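Local coordinates for protein bacteriocin (PDB 4FZL) that degrades the peptidoglycan precursor lipid II, probably as a calcium- or magnesium-dependent phosphatase of the colicin M family, and so acts as an antibacterial bacteriocin, at residues 126-129 against 130-133; 206-209 against 210-214. All coordinates share one frame; numbering follows the deposited sequence.

Contact 1 (126-129 against 130-133); sequences RGIP and DVMN
The carbonyl of Ile128 receives the amide of Met132, with Met132 N 3.0 Å from Ile128 O and the N-H pointing almost straight at the acceptor (172°). This is the first i to i+4 bond at the start of helix 129-135, for which Ile128 is the N-cap residue. Val131 N also lies 3.0 Å from Ile128 O, but its N-H is bent well away from the acceptor (123°), so this second bond is weak. One residue on, Asn133 N bonds to Pro129 O at 2.8 Å, and two consecutive helical bonds now fix the opening turn. Proline suits its place here: its ring already holds phi near the helical value, and in the first turn the N-H it lacks would have had no helical carbonyl to meet.

The side chains sort themselves around this turn. Ile128 and Val131 lie side by side and point the same way, their CG2 methyls 3.8 Å apart. Both branched residues also meet Phe150 of strand 142-153, and Val131 reaches Val148 as well, an apolar setting that fits aliphatic groups. They thereby seat the beginning of the helix on the sheet.

Met132 serves the other side, back toward Arg126. The bend of its unbranched chain at chi2 (-67°) brings the sulfur over the preceding loop, SD standing 3.8 Å from Arg126 CA, and the bend at chi3 then carries CE to the guanidinium. Trp184 of strand 184-197 touches both Met132 and Arg126. The long, exposed arginine side chain ends against the methionine's methyl: Met132 CE approaches the guanidinium obliquely and comes to 3.5 Å from NH1.

Contact 2 (206-209 against 210-214); sequences GWLG and ENLTS
Gly209 O is gripped twice by Thr213, through the backbone amide and through the side-chain hydroxyl, at the glycine that breaks the chain between helix 205-208 and helix 210-216 and takes the N-cap position of the second. Thr213 N stands 3.0 Å from Gly209 O, an ordinary i to i+4 helical bond, while Thr213 OG1 donates to the same oxygen at 2.6 Å. The two donors come from opposite faces of the carbonyl plane. With chi1 at -55°, OG1 lies beside the threonine's own backbone N and is turned back down the helix to the glycine carbonyl, a common use of threonine inside a helix. OG1 also rests 3.6 Å from Leu208 CB.

A water spans the break between the helices: it donates to Leu208 O at 2.8 Å and accepts from Leu212 N at 2.9 Å, occupying the place where a continuous helix would have had a direct bond. Beside it the two leucines cross, CD2 of Leu208 3.7 Å from CD2 of Leu212, making a buried apolar bridge from one helix to the next.

What permits this layout is the backbone of Gly209. Its positive phi (90°) turns the chain out of the first helix; with psi at 171° a beta carbon would collide with the carbonyl oxygen of Leu208, and glycine, having none, adopts the conformation without strain.

Leu212 carries the apolar surface on to Phe26 and Ala30 of helix 22-33. Trp207, with Leu208 CD2 against one ring face, touches Leu23 of that same helix and packs edge-to-face with Phe98 of helix 96-106.

In the fold
Contact 1 comes first along the chain; some seventy residues, including strands 142-153, 167-178 and 184-197, separate it from contact 2. Their centres are 37 Å apart and their nearest atoms about 24 Å, so they do not touch. Contact 1 starts a short helix packed on the mixed sheet, whereas contact 2 joins two short helices that lean on the helical part of the molecule. Both belong to the colicin M-like part of the chain. The calcium ligands Leu165, Asn167 and Asp195 belong to the intervening chain; Ile128 lies about 11 Å from Asn167, side chain to side chain, while contact 2 lies away from the metal site. The two thus appear to be separate local helix starts, one on each part of the fold.

Contact 1 (126-129 against 130-133)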
ATOM      1  N   ARG A 126     -19.824  -2.236 -14.127  1.00 31.77           N
ATOM      2  CA  ARG A 126     -20.468  -2.049 -15.399  1.00 36.58           C
ATOM      3  C   ARG A 126     -19.411  -1.664 -16.416  1.00 32.79           C
ATOM      4  O   ARG A 126     -19.564  -1.980 -17.599  1.00 43.25           O
ATOM      5  CB  ARG A 126     -21.541  -0.957 -15.334  1.00 43.41           C
ATOM      6  CG  ARG A 126     -22.722  -1.179 -14.374  1.00 41.62           C
ATOM      7  CD  ARG A 126     -23.783  -0.081 -14.485  1.00 55.53           C
ATOM      8  NE  ARG A 126     -24.289   0.009 -15.866  1.00 79.07           N
ATOM      9  CZ  ARG A 126     -24.990  -0.945 -16.493  1.00 67.61           C
ATOM     10  NH1 ARG A 126     -25.327  -2.088 -15.886  1.00 91.41           N
ATOM     11  NH2 ARG A 126     -25.373  -0.749 -17.748  1.00 78.55           N
ATOM     12  N   GLY A 127     -18.275  -1.126 -15.947  1.00 39.13           N
ATOM     13  CA  GLY A 127     -17.138  -0.811 -16.823  1.00 45.87           C
ATOM     14  C   GLY A 127     -16.166  -1.946 -17.110  1.00 38.05           C
ATOM     15  O   GLY A 127     -15.142  -1.707 -17.701  1.00 46.71           O
ATOM     16  N   ILE A 128     -16.521  -3.194 -16.734  1.00 37.15           N
ATOM     17  CA  ILE A 128     -15.626  -4.382 -16.854  1.00 33.30           C
ATOM     18  C   ILE A 128     -16.276  -5.466 -17.744  1.00 40.10           C
ATOM     19  O   ILE A 128     -17.060  -6.294 -17.264  1.00 34.98           O
ATOM     20  CB  ILE A 128     -15.245  -4.984 -15.449  1.00 36.26           C
ATOM     21  CG1 ILE A 128     -14.515  -3.905 -14.643  1.00 40.94           C
ATOM     22  CG2 ILE A 128     -14.384  -6.248 -15.582  1.00 41.13           C
ATOM     23  CD1 ILE A 128     -14.079  -4.338 -13.278  1.00 48.36           C
ATOM     24  N   PRO A 129     -15.954  -5.484 -19.050  1.00 38.08           N
ATOM     25  CA  PRO A 129     -16.677  -6.375 -19.960  1.00 46.64           C
ATOM     26  C   PRO A 129     -16.645  -7.858 -19.639  1.00 40.72           C
ATOM     27  O   PRO A 129     -17.687  -8.513 -19.717  1.00 44.16           O
ATOM     28  CB  PRO A 129     -15.983  -6.124 -21.313  1.00 54.57           C
ATOM     29  CG  PRO A 129     -15.521  -4.732 -21.211  1.00 53.36           C
ATOM     30  CD  PRO A 129     -15.044  -4.596 -19.801  1.00 48.32           C
ATOM     31  N   ASP A 130     -15.502  -8.418 -19.276  1.00 39.14           N
ATOM     32  CA  ASP A 130     -15.539  -9.861 -18.999  1.00 45.17           C
ATOM     33  C   ASP A 130     -16.539 -10.164 -17.873  1.00 37.66           C
ATOM     34  O   ASP A 130     -17.170 -11.200 -17.925  1.00 44.06           O
ATOM     35  CB  ASP A 130     -14.159 -10.483 -18.700  1.00 45.61           C
ATOM     36  CG  ASP A 130     -13.244 -10.538 -19.933  1.00 59.99           C
ATOM     37  OD1 ASP A 130     -13.681 -10.245 -21.086  1.00 71.32           O
ATOM     38  OD2 ASP A 130     -12.062 -10.886 -19.747  1.00 56.67           O
ATOM     39  N   VAL A 131     -16.715  -9.278 -16.878  1.00 34.84           N
ATOM     40  CA  VAL A 131     -17.704  -9.498 -15.784  1.00 33.63           C
ATOM     41  C   VAL A 131     -19.140  -9.259 -16.252  1.00 28.49           C
ATOM     42  O   VAL A 131     -20.045 -10.074 -16.010  1.00 30.81           O
ATOM     43  CB  VAL A 131     -17.369  -8.683 -14.512  1.00 35.85           C
ATOM     44  CG1 VAL A 131     -18.508  -8.705 -13.500  1.00 38.89           C
ATOM     45  CG2 VAL A 131     -16.060  -9.186 -13.899  1.00 41.19           C
ATOM     46  N   MET A 132     -19.342  -8.170 -16.979  1.00 32.95           N
ATOM     47  CA  MET A 132     -20.683  -7.884 -17.513  1.00 32.15           C
ATOM     48  C   MET A 132     -21.172  -8.993 -18.468  1.00 39.66           C
ATOM     49  O   MET A 132     -22.367  -9.310 -18.464  1.00 39.71           O
ATOM     50  CB  MET A 132     -20.742  -6.515 -18.160  1.00 43.28           C
ATOM     51  CG  MET A 132     -20.675  -5.434 -17.110  1.00 40.01           C
ATOM     52  SD  MET A 132     -22.125  -5.355 -16.026  1.00 43.31           S
ATOM     53  CE  MET A 132     -23.375  -4.697 -17.156  1.00 52.68           C
ATOM     54  N   ASN A 133     -20.259  -9.582 -19.259  1.00 40.76           N
ATOM     55  CA  ASN A 133     -20.547 -10.741 -20.119  1.00 44.48           C
ATOM     56  C   ASN A 133     -21.099 -11.922 -19.300  1.00 33.36           C
ATOM     57  O   ASN A 133     -21.994 -12.635 -19.751  1.00 40.63           O
ATOM     58  CB  ASN A 133     -19.277 -11.270 -20.832  1.00 47.53           C
ATOM     59  CG  ASN A 133     -18.987 -10.572 -22.134  1.00 57.24           C
ATOM     60  OD1 ASN A 133     -19.633  -9.559 -22.467  1.00 56.65           O
ATOM     61  ND2 ASN A 133     -17.991 -11.089 -22.885  1.00 61.49           N
TER

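Contact 2 (206-209 against 210-214)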
ATOM      1  N   GLY A 206      10.589   3.472 -11.974  1.00 23.71           N
ATOM      2  CA  GLY A 206       9.847   4.660 -12.351  1.00 22.23           C
ATOM      3  C   GLY A 206       9.517   5.602 -11.227  1.00 26.53           C
ATOM      4  O   GLY A 206       9.529   6.825 -11.395  1.00 32.92           O
ATOM      5  N   TRP A 207       9.130   5.013 -10.109  1.00 24.46           N
ATOM      6  CA  TRP A 207       8.750   5.773  -8.954  1.00 26.11           C
ATOM      7  C   TRP A 207       9.976   6.336  -8.283  1.00 26.23           C
ATOM      8  O   TRP A 207      10.038   7.541  -7.944  1.00 27.88           O
ATOM      9  CB  TRP A 207       7.924   4.863  -8.029  1.00 28.63           C
ATOM     10  CG  TRP A 207       7.700   5.372  -6.692  1.00 30.10           C
ATOM     11  CD1 TRP A 207       7.193   6.615  -6.333  1.00 30.86           C
ATOM     12  CD2 TRP A 207       7.930   4.668  -5.416  1.00 32.88           C
ATOM     13  NE1 TRP A 207       7.105   6.728  -4.977  1.00 31.51           N
ATOM     14  CE2 TRP A 207       7.519   5.597  -4.363  1.00 34.22           C
ATOM     15  CE3 TRP A 207       8.380   3.418  -5.060  1.00 36.08           C
ATOM     16  CZ2 TRP A 207       7.613   5.281  -2.997  1.00 35.10           C
ATOM     17  CZ3 TRP A 207       8.419   3.080  -3.707  1.00 32.53           C
ATOM     18  CH2 TRP A 207       8.091   4.012  -2.691  1.00 39.57           C
ATOM     19  N   LEU A 208      10.941   5.442  -8.027  1.00 24.41           N
ATOM     20  CA  LEU A 208      12.109   5.857  -7.200  1.00 23.67           C
ATOM     21  C   LEU A 208      13.092   6.809  -7.907  1.00 22.08           C
ATOM     22  O   LEU A 208      13.703   7.708  -7.266  1.00 24.85           O
ATOM     23  CB  LEU A 208      12.895   4.667  -6.687  1.00 26.33           C
ATOM     24  CG  LEU A 208      12.067   3.765  -5.782  1.00 35.71           C
ATOM     25  CD1 LEU A 208      12.888   2.553  -5.414  1.00 55.26           C
ATOM     26  CD2 LEU A 208      11.643   4.575  -4.577  1.00 47.20           C
ATOM     27  N   GLY A 209      13.165   6.715  -9.216  1.00 23.74           N
ATOM     28  CA  GLY A 209      14.048   7.577  -9.974  1.00 25.72           C
ATOM     29  C   GLY A 209      15.426   6.937 -10.139  1.00 24.71           C
ATOM     30  O   GLY A 209      15.764   5.924  -9.509  1.00 23.60           O
ATOM     31  N   GLU A 210      16.258   7.560 -10.985  1.00 22.18           N
ATOM     32  CA  GLU A 210      17.531   6.959 -11.368  1.00 22.68           C
ATOM     33  C   GLU A 210      18.522   6.775 -10.235  1.00 23.96           C
ATOM     34  O   GLU A 210      19.045   5.695  -9.983  1.00 26.86           O
ATOM     35  CB  GLU A 210      18.174   7.766 -12.534  1.00 28.89           C
ATOM     36  CG  GLU A 210      19.572   7.341 -12.905  1.00 35.18           C
ATOM     37  CD  GLU A 210      20.654   7.986 -12.026  1.00 35.75           C
ATOM     38  OE1 GLU A 210      20.537   9.202 -11.664  1.00 34.88           O
ATOM     39  OE2 GLU A 210      21.651   7.282 -11.717  1.00 45.96           O
ATOM     40  N   ASN A 211      18.641   7.819  -9.454  1.00 23.86           N
ATOM     41  CA  ASN A 211      19.663   7.820  -8.403  1.00 25.85           C
ATOM     42  C   ASN A 211      19.340   6.906  -7.254  1.00 24.33           C
ATOM     43  O   ASN A 211      20.158   6.053  -6.840  1.00 25.71           O
ATOM     44  CB  ASN A 211      19.891   9.235  -7.916  1.00 28.07           C
ATOM     45  CG  ASN A 211      20.961   9.327  -6.836  1.00 30.67           C
ATOM     46  OD1 ASN A 211      22.154   9.201  -7.132  1.00 38.93           O
ATOM     47  ND2 ASN A 211      20.538   9.540  -5.588  1.00 29.25           N
ATOM     48  N   LEU A 212      18.097   6.990  -6.801  1.00 24.89           N
ATOM     49  CA  LEU A 212      17.700   6.143  -5.699  1.00 25.29           C
ATOM     50  C   LEU A 212      17.692   4.680  -6.102  1.00 22.93           C
ATOM     51  O   LEU A 212      18.136   3.815  -5.330  1.00 26.80           O
ATOM     52  CB  LEU A 212      16.402   6.685  -5.082  1.00 27.66           C
ATOM     53  CG  LEU A 212      15.835   5.962  -3.857  1.00 28.35           C
ATOM     54  CD1 LEU A 212      16.848   5.876  -2.690  1.00 33.00           C
ATOM     55  CD2 LEU A 212      14.497   6.677  -3.508  1.00 28.12           C
ATOM     56  N   THR A 213      17.232   4.404  -7.317  1.00 25.38           N
ATOM     57  CA  THR A 213      17.225   2.991  -7.778  1.00 23.84           C
ATOM     58  C   THR A 213      18.667   2.483  -7.788  1.00 26.45           C
ATOM     59  O   THR A 213      18.968   1.368  -7.302  1.00 26.71           O
ATOM     60  CB  THR A 213      16.586   2.844  -9.148  1.00 26.08           C
ATOM     61  OG1 THR A 213      15.268   3.415  -9.101  1.00 26.55           O
ATOM     62  CG2 THR A 213      16.674   1.354  -9.670  1.00 27.52           C
ATOM     63  N   SER A 214      19.576   3.315  -8.261  1.00 28.87           N
ATOM     64  CA  SER A 214      20.974   2.927  -8.276  1.00 25.50           C
ATOM     65  C   SER A 214      21.528   2.590  -6.848  1.00 26.10           C
ATOM     66  O   SER A 214      22.239   1.611  -6.611  1.00 30.87           O
ATOM     67  CB  SER A 214      21.838   4.012  -8.941  1.00 29.64           C
ATOM     68  OG  SER A 214      23.209   3.651  -8.866  1.00 35.02           O
TER
HETATM   69  O   HOH W   1      16.156   9.110  -7.434  1.00 29.50           O